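Local coordinates for uncharacterized protein (Pseudomonas aeruginosa PAO1, PDB 4R1D) that probably hydrolyses lipids as Tle4, a calcium-binding alpha/beta-hydrolase lipase of the H2 type VI secretion system that forms a complex with Tli4, at residues M148-M151 and E152-D156; L378-E381 and Q382-Q385. All coordinates share one frame; numbering follows the deposited sequence.

Contact 1: M148-M151 and E152-D156; sequences MGLM and ERRLD. With CA (calcium ion), chain C.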
ATOM      1  N   MET A 148       3.770  -9.704 -17.708  1.00 12.97           N
ATOM      2  CA  MET A 148       4.640 -10.725 -17.167  1.00 12.20           C
ATOM      3  C   MET A 148       4.596 -11.978 -18.048  1.00 12.97           C
ATOM      4  O   MET A 148       5.619 -12.593 -18.312  1.00 13.29           O
ATOM      5  CB  MET A 148       4.283 -11.038 -15.715  1.00 12.02           C
ATOM      6  CG  MET A 148       4.760  -9.931 -14.761  1.00 15.94           C
ATOM      7  SD  MET A 148       4.634 -10.434 -13.020  1.00 15.19           S
ATOM      8  CE  MET A 148       2.854 -10.554 -12.810  1.00 16.81           C
ATOM      9  N   GLY A 149       3.407 -12.328 -18.521  1.00 15.28           N
ATOM     10  CA  GLY A 149       3.257 -13.518 -19.337  1.00 15.52           C
ATOM     11  C   GLY A 149       3.819 -13.297 -20.729  1.00 18.69           C
ATOM     12  O   GLY A 149       4.339 -14.221 -21.357  1.00 16.20           O
ATOM     13  N   LEU A 150       3.711 -12.068 -21.217  1.00 11.65           N
ATOM     14  CA  LEU A 150       4.260 -11.729 -22.545  1.00 13.47           C
ATOM     15  C   LEU A 150       5.781 -11.829 -22.562  1.00 15.82           C
ATOM     16  O   LEU A 150       6.376 -12.405 -23.480  1.00 16.83           O
ATOM     17  CB  LEU A 150       3.835 -10.315 -22.948  1.00 17.85           C
ATOM     18  CG  LEU A 150       4.458  -9.817 -24.257  1.00 18.26           C
ATOM     19  CD1 LEU A 150       3.984 -10.687 -25.411  1.00 20.62           C
ATOM     20  CD2 LEU A 150       4.090  -8.363 -24.513  1.00 20.67           C
ATOM     21  N   MET A 151       6.421 -11.225 -21.565  1.00 15.14           N
ATOM     22  CA  MET A 151       7.865 -11.279 -21.470  1.00 16.25           C
ATOM     23  C   MET A 151       8.317 -12.728 -21.335  1.00 15.26           C
ATOM     24  O   MET A 151       9.325 -13.143 -21.916  1.00 15.02           O
ATOM     25  CB  MET A 151       8.354 -10.445 -20.282  1.00 13.28           C
ATOM     26  CG  MET A 151       8.148  -8.959 -20.467  1.00 15.10           C
ATOM     27  SD  MET A 151       9.017  -7.980 -19.211  1.00 19.48           S
ATOM     28  CE  MET A 151       8.130  -8.441 -17.692  1.00 18.39           C
ATOM     29  N   GLU A 152       7.570 -13.503 -20.563  1.00 14.00           N
ATOM     30  CA  GLU A 152       7.943 -14.901 -20.346  1.00 18.00           C
ATOM     31  C   GLU A 152       7.957 -15.656 -21.677  1.00 16.32           C
ATOM     32  O   GLU A 152       8.931 -16.342 -22.002  1.00 17.59           O
ATOM     33  CB  GLU A 152       6.971 -15.566 -19.368  1.00 15.05           C
ATOM     34  CG  GLU A 152       7.357 -16.984 -18.963  1.00 19.88           C
ATOM     35  CD  GLU A 152       8.326 -17.028 -17.794  1.00 21.27           C
ATOM     36  OE1 GLU A 152       8.338 -16.099 -16.968  1.00 18.33           O
ATOM     37  OE2 GLU A 152       9.086 -18.003 -17.687  1.00 25.19           O
ATOM     38  N   ARG A 153       6.880 -15.533 -22.447  1.00 17.95           N
ATOM     39  CA  ARG A 153       6.806 -16.270 -23.711  1.00 19.31           C
ATOM     40  C   ARG A 153       7.761 -15.710 -24.753  1.00 17.77           C
ATOM     41  O   ARG A 153       8.405 -16.466 -25.490  1.00 19.08           O
ATOM     42  CB  ARG A 153       5.377 -16.353 -24.266  1.00 19.54           C
ATOM     43  CG  ARG A 153       4.723 -15.084 -24.772  1.00 21.37           C
ATOM     44  CD  ARG A 153       3.326 -15.422 -25.342  1.00 29.01           C
ATOM     45  NE  ARG A 153       2.685 -14.278 -25.981  1.00 31.73           N
ATOM     46  CZ  ARG A 153       2.647 -14.080 -27.295  1.00 29.37           C
ATOM     47  NH1 ARG A 153       3.195 -14.961 -28.125  1.00 25.05           N
ATOM     48  NH2 ARG A 153       2.050 -13.000 -27.779  1.00 34.02           N
ATOM     49  N   ARG A 154       7.863 -14.389 -24.814  1.00 14.30           N
ATOM     50  CA  ARG A 154       8.790 -13.776 -25.770  1.00 16.88           C
ATOM     51  C   ARG A 154      10.230 -14.183 -25.464  1.00 18.14           C
ATOM     52  O   ARG A 154      10.974 -14.587 -26.357  1.00 16.25           O
ATOM     53  CB  ARG A 154       8.645 -12.248 -25.775  1.00 14.97           C
ATOM     54  CG  ARG A 154       7.323 -11.742 -26.396  1.00 16.21           C
ATOM     55  CD  ARG A 154       7.458 -11.513 -27.898  1.00 20.13           C
ATOM     56  NE  ARG A 154       6.280 -10.860 -28.460  1.00 20.55           N
ATOM     57  CZ  ARG A 154       5.316 -11.492 -29.120  1.00 20.76           C
ATOM     58  NH1 ARG A 154       5.395 -12.804 -29.321  1.00 25.36           N
ATOM     59  NH2 ARG A 154       4.275 -10.810 -29.591  1.00 20.91           N
ATOM     60  N   LEU A 155      10.628 -14.105 -24.203  1.00 17.77           N
ATOM     61  CA  LEU A 155      12.025 -14.386 -23.854  1.00 15.89           C
ATOM     62  C   LEU A 155      12.363 -15.879 -23.909  1.00 17.07           C
ATOM     63  O   LEU A 155      13.536 -16.255 -24.003  1.00 20.49           O
ATOM     64  CB  LEU A 155      12.391 -13.773 -22.497  1.00 15.31           C
ATOM     65  CG  LEU A 155      12.329 -12.238 -22.465  1.00 15.32           C
ATOM     66  CD1 LEU A 155      12.342 -11.714 -21.030  1.00 15.14           C
ATOM     67  CD2 LEU A 155      13.475 -11.621 -23.274  1.00 17.49           C
ATOM     68  N   ASP A 156      11.329 -16.715 -23.854  1.00 18.33           N
ATOM     69  CA  ASP A 156      11.475 -18.165 -23.965  1.00 21.23           C
ATOM     70  C   ASP A 156      11.467 -18.601 -25.430  1.00 17.84           C
ATOM     71  O   ASP A 156      11.654 -19.779 -25.739  1.00 19.77           O
ATOM     72  CB  ASP A 156      10.333 -18.883 -23.230  1.00 18.11           C
ATOM     73  CG  ASP A 156      10.515 -18.892 -21.724  1.00 25.34           C
ATOM     74  OD1 ASP A 156      11.602 -18.484 -21.259  1.00 22.90           O
ATOM     75  OD2 ASP A 156       9.570 -19.314 -20.997  1.00 21.78           O
TER
HETATM   76 CA    CA C 601      10.985 -18.937 -18.863  1.00 22.22          CA
HETATM   77  O   HOH W   1       9.590 -20.945 -18.059  1.00 29.64           O
HETATM   78  O   HOH W   2      12.704 -20.885 -19.314  1.00 28.46           O
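The last two turns of helix 141-155, which end at a calcium site, bring Leu150 against Arg154 and Met151 against Leu155. Four i to i+4 backbone bonds hold the turns, from Glu152 N to Met148 O through Leu155 N to Met151 O, the latter 2.8 Å with an N-H...O angle of 159°. Leu150 CD1 lies 3.6 Å from Arg154 CG and over one face of the Arg154 guanidinium, 3.7 Å above its plane and offset toward the rim. The Arg154 chain bends at chi2 (-90°), which brings NE beside that methyl. Leu150 CD1 also meets the Arg153 guanidinium, with NH2 at 3.8 Å, so one methyl packs against both arginines. Met151 CB and Leu155 CD1 are 4.3 Å apart. All four side chains pack on helix 542-556; Met151 and Leu155 also reach Val204 and Phe202 of strand 201-206, and Met151 touches Phe53 of strand 48-54. From the last turn, Glu152 OE2 binds the calcium ion at 2.4 Å; just past the helix, Asp156 grips it with both oxygens, OD1 at 2.5 Å and OD2 at 2.6 Å. Two waters, Phe202 O and Asp203 OD1 complete the site. Glu152 OE1 is bonded to Val204 N and forms a salt bridge with Arg134. Three carboxylates would probably more than offset the calcium charge, with Arg134 taking up part of the excess, and the metal ties the end of this helix to edge strand 201-206 of the central parallel sheet.

Contact 2: L378-E381 and Q382-Q385; sequences LVPE and QNSQ
Pro380 and Glu381 meet Gln382, Asn383 and Ser384 in two overlapping type I beta turns, 380-383 and 381-384, of the loop between helices 365-370 and 400-421. Asn383 N bonds to Pro380 O at 2.8 Å, and Ser384 N follows to Glu381 O; both donors stand above the carbonyl planes. Glu381 sets CG opposite its own N (chi1 -162°) and bends at chi2, which curls the carboxylate back until OE2 is 2.8 Å from Ser384 OG. That hydroxyl also lies 3.1 Å from Glu381 O. Gln382 holds CG between its N and carbonyl carbon (chi1 61°), placing CG 3.7 Å from Pro380 CG. Its amide then bonds through NE2 to Asn383 OD1 at 3.0 Å, nearly straight, and to Asp461. The other end of the Asn383 amide, ND2, lies 3.8 Å from Pro380 CG and donates to water 3, which in turn bonds Leu378 O. Water 4 likewise links Glu381 O to Gln385 N. Both ends of the Asn383 amide are thus engaged, which fixes its flip. Arg401 NH2 bonds Ser384 OG and Val379 O, tying the turns to the start of helix 400-421, while the single Ser384 hydroxyl proton has two acceptors near it, Glu381 OE2 and Glu381 O.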
ATOM      1  N   LEU A 378      -1.041  20.961   2.287  1.00 17.13           N
ATOM      2  CA  LEU A 378      -1.404  19.589   1.925  1.00 14.50           C
ATOM      3  C   LEU A 378      -2.438  19.024   2.896  1.00 16.35           C
ATOM      4  O   LEU A 378      -3.392  18.355   2.489  1.00 18.02           O
ATOM      5  CB  LEU A 378      -0.164  18.716   1.953  1.00 14.59           C
ATOM      6  CG  LEU A 378      -0.381  17.293   1.440  1.00 14.41           C
ATOM      7  CD1 LEU A 378      -0.732  17.321  -0.043  1.00 17.50           C
ATOM      8  CD2 LEU A 378       0.889  16.478   1.684  1.00 16.98           C
ATOM      9  N   VAL A 379      -2.216  19.275   4.180  1.00 15.18           N
ATOM     10  CA  VAL A 379      -3.181  18.951   5.218  1.00 16.12           C
ATOM     11  C   VAL A 379      -3.526  20.209   6.009  1.00 20.06           C
ATOM     12  O   VAL A 379      -2.958  20.468   7.073  1.00 18.09           O
ATOM     13  CB  VAL A 379      -2.664  17.859   6.163  1.00 16.40           C
ATOM     14  CG1 VAL A 379      -3.769  17.433   7.128  1.00 17.20           C
ATOM     15  CG2 VAL A 379      -2.178  16.674   5.359  1.00 19.86           C
ATOM     16  N   PRO A 380      -4.458  21.006   5.473  1.00 17.69           N
ATOM     17  CA  PRO A 380      -4.891  22.217   6.176  1.00 20.77           C
ATOM     18  C   PRO A 380      -5.451  21.845   7.539  1.00 24.55           C
ATOM     19  O   PRO A 380      -5.779  20.678   7.810  1.00 18.90           O
ATOM     20  CB  PRO A 380      -5.999  22.769   5.280  1.00 24.46           C
ATOM     21  CG  PRO A 380      -6.482  21.587   4.484  1.00 19.46           C
ATOM     22  CD  PRO A 380      -5.254  20.744   4.260  1.00 16.77           C
ATOM     23  N   GLU A 381      -5.548  22.839   8.407  1.00 19.22           N
ATOM     24  CA  GLU A 381      -6.043  22.623   9.753  1.00 18.40           C
ATOM     25  C   GLU A 381      -7.384  21.888   9.750  1.00 20.73           C
ATOM     26  O   GLU A 381      -7.641  21.032  10.603  1.00 23.16           O
ATOM     27  CB  GLU A 381      -6.173  23.973  10.474  1.00 21.69           C
ATOM     28  CG  GLU A 381      -6.252  23.841  11.980  1.00 34.84           C
ATOM     29  CD  GLU A 381      -5.002  23.194  12.558  1.00 41.43           C
ATOM     30  OE1 GLU A 381      -3.932  23.842  12.534  1.00 43.84           O
ATOM     31  OE2 GLU A 381      -5.085  22.035  13.024  1.00 35.59           O
ATOM     32  N   GLN A 382      -8.237  22.210   8.785  1.00 22.62           N
ATOM     33  CA  GLN A 382      -9.552  21.584   8.715  1.00 22.90           C
ATOM     34  C   GLN A 382      -9.446  20.064   8.585  1.00 18.20           C
ATOM     35  O   GLN A 382     -10.408  19.356   8.863  1.00 21.02           O
ATOM     36  CB  GLN A 382     -10.360  22.129   7.536  1.00 20.20           C
ATOM     37  CG  GLN A 382      -9.709  21.870   6.180  1.00 19.76           C
ATOM     38  CD  GLN A 382     -10.692  21.973   5.036  1.00 21.71           C
ATOM     39  OE1 GLN A 382     -11.099  23.069   4.643  1.00 21.52           O
ATOM     40  NE2 GLN A 382     -11.084  20.828   4.492  1.00 18.74           N
ATOM     41  N   ASN A 383      -8.287  19.577   8.144  1.00 18.96           N
ATOM     42  CA  ASN A 383      -8.124  18.146   7.864  1.00 19.77           C
ATOM     43  C   ASN A 383      -7.249  17.414   8.883  1.00 22.17           C
ATOM     44  O   ASN A 383      -6.962  16.223   8.720  1.00 17.96           O
ATOM     45  CB  ASN A 383      -7.586  17.920   6.440  1.00 21.22           C
ATOM     46  CG  ASN A 383      -8.630  18.204   5.369  1.00 16.46           C
ATOM     47  OD1 ASN A 383      -9.816  18.389   5.675  1.00 16.98           O
ATOM     48  ND2 ASN A 383      -8.201  18.229   4.107  1.00 15.41           N
ATOM     49  N   SER A 384      -6.817  18.126   9.920  1.00 16.71           N
ATOM     50  CA  SER A 384      -6.011  17.527  10.984  1.00 19.26           C
ATOM     51  C   SER A 384      -6.744  16.372  11.663  1.00 21.52           C
ATOM     52  O   SER A 384      -6.113  15.412  12.120  1.00 19.63           O
ATOM     53  CB  SER A 384      -5.644  18.575  12.044  1.00 25.06           C
ATOM     54  OG  SER A 384      -5.009  19.697  11.461  1.00 24.54           O
ATOM     55  N   GLN A 385      -8.070  16.476  11.720  1.00 19.65           N
ATOM     56  CA  GLN A 385      -8.919  15.497  12.396  1.00 22.23           C
ATOM     57  C   GLN A 385      -8.761  14.119  11.775  1.00 18.03           C
ATOM     58  O   GLN A 385      -9.034  13.109  12.417  1.00 20.05           O
ATOM     59  CB  GLN A 385     -10.386  15.915  12.304  1.00 21.60           C
ATOM     60  CG  GLN A 385     -10.866  16.142  10.873  1.00 20.26           C
ATOM     61  CD  GLN A 385     -12.325  16.564  10.798  1.00 25.39           C
ATOM     62  OE1 GLN A 385     -13.178  16.017  11.493  1.00 28.59           O
ATOM     63  NE2 GLN A 385     -12.612  17.545   9.954  1.00 24.86           N
TER
HETATM   64  O   HOH W   3      -5.589  16.995   3.607  1.00 17.24           O
HETATM   65  O   HOH W   4      -9.344  19.186  11.949  1.00 22.98           O

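How the contacts relate
Contact 1 comes first along the chain and closes before contact 2 opens; their centres are about 47 Å apart, their nearest atoms about 31 Å, and they lie on opposite sides of the chain's centre. Residues 148-156 end helix 141-155, beside the six-stranded parallel sheet at its edge strand 201-206. Residues 378-385 belong instead to a loop with no regular strand or helix, bordered by helix 289-296 and leading toward helix 400-421. The two share no secondary-structure element. A metal takes part only in contact 1, and contact 2 lies away from the calcium site, so they are separate local structures at distant parts of the hydrolase.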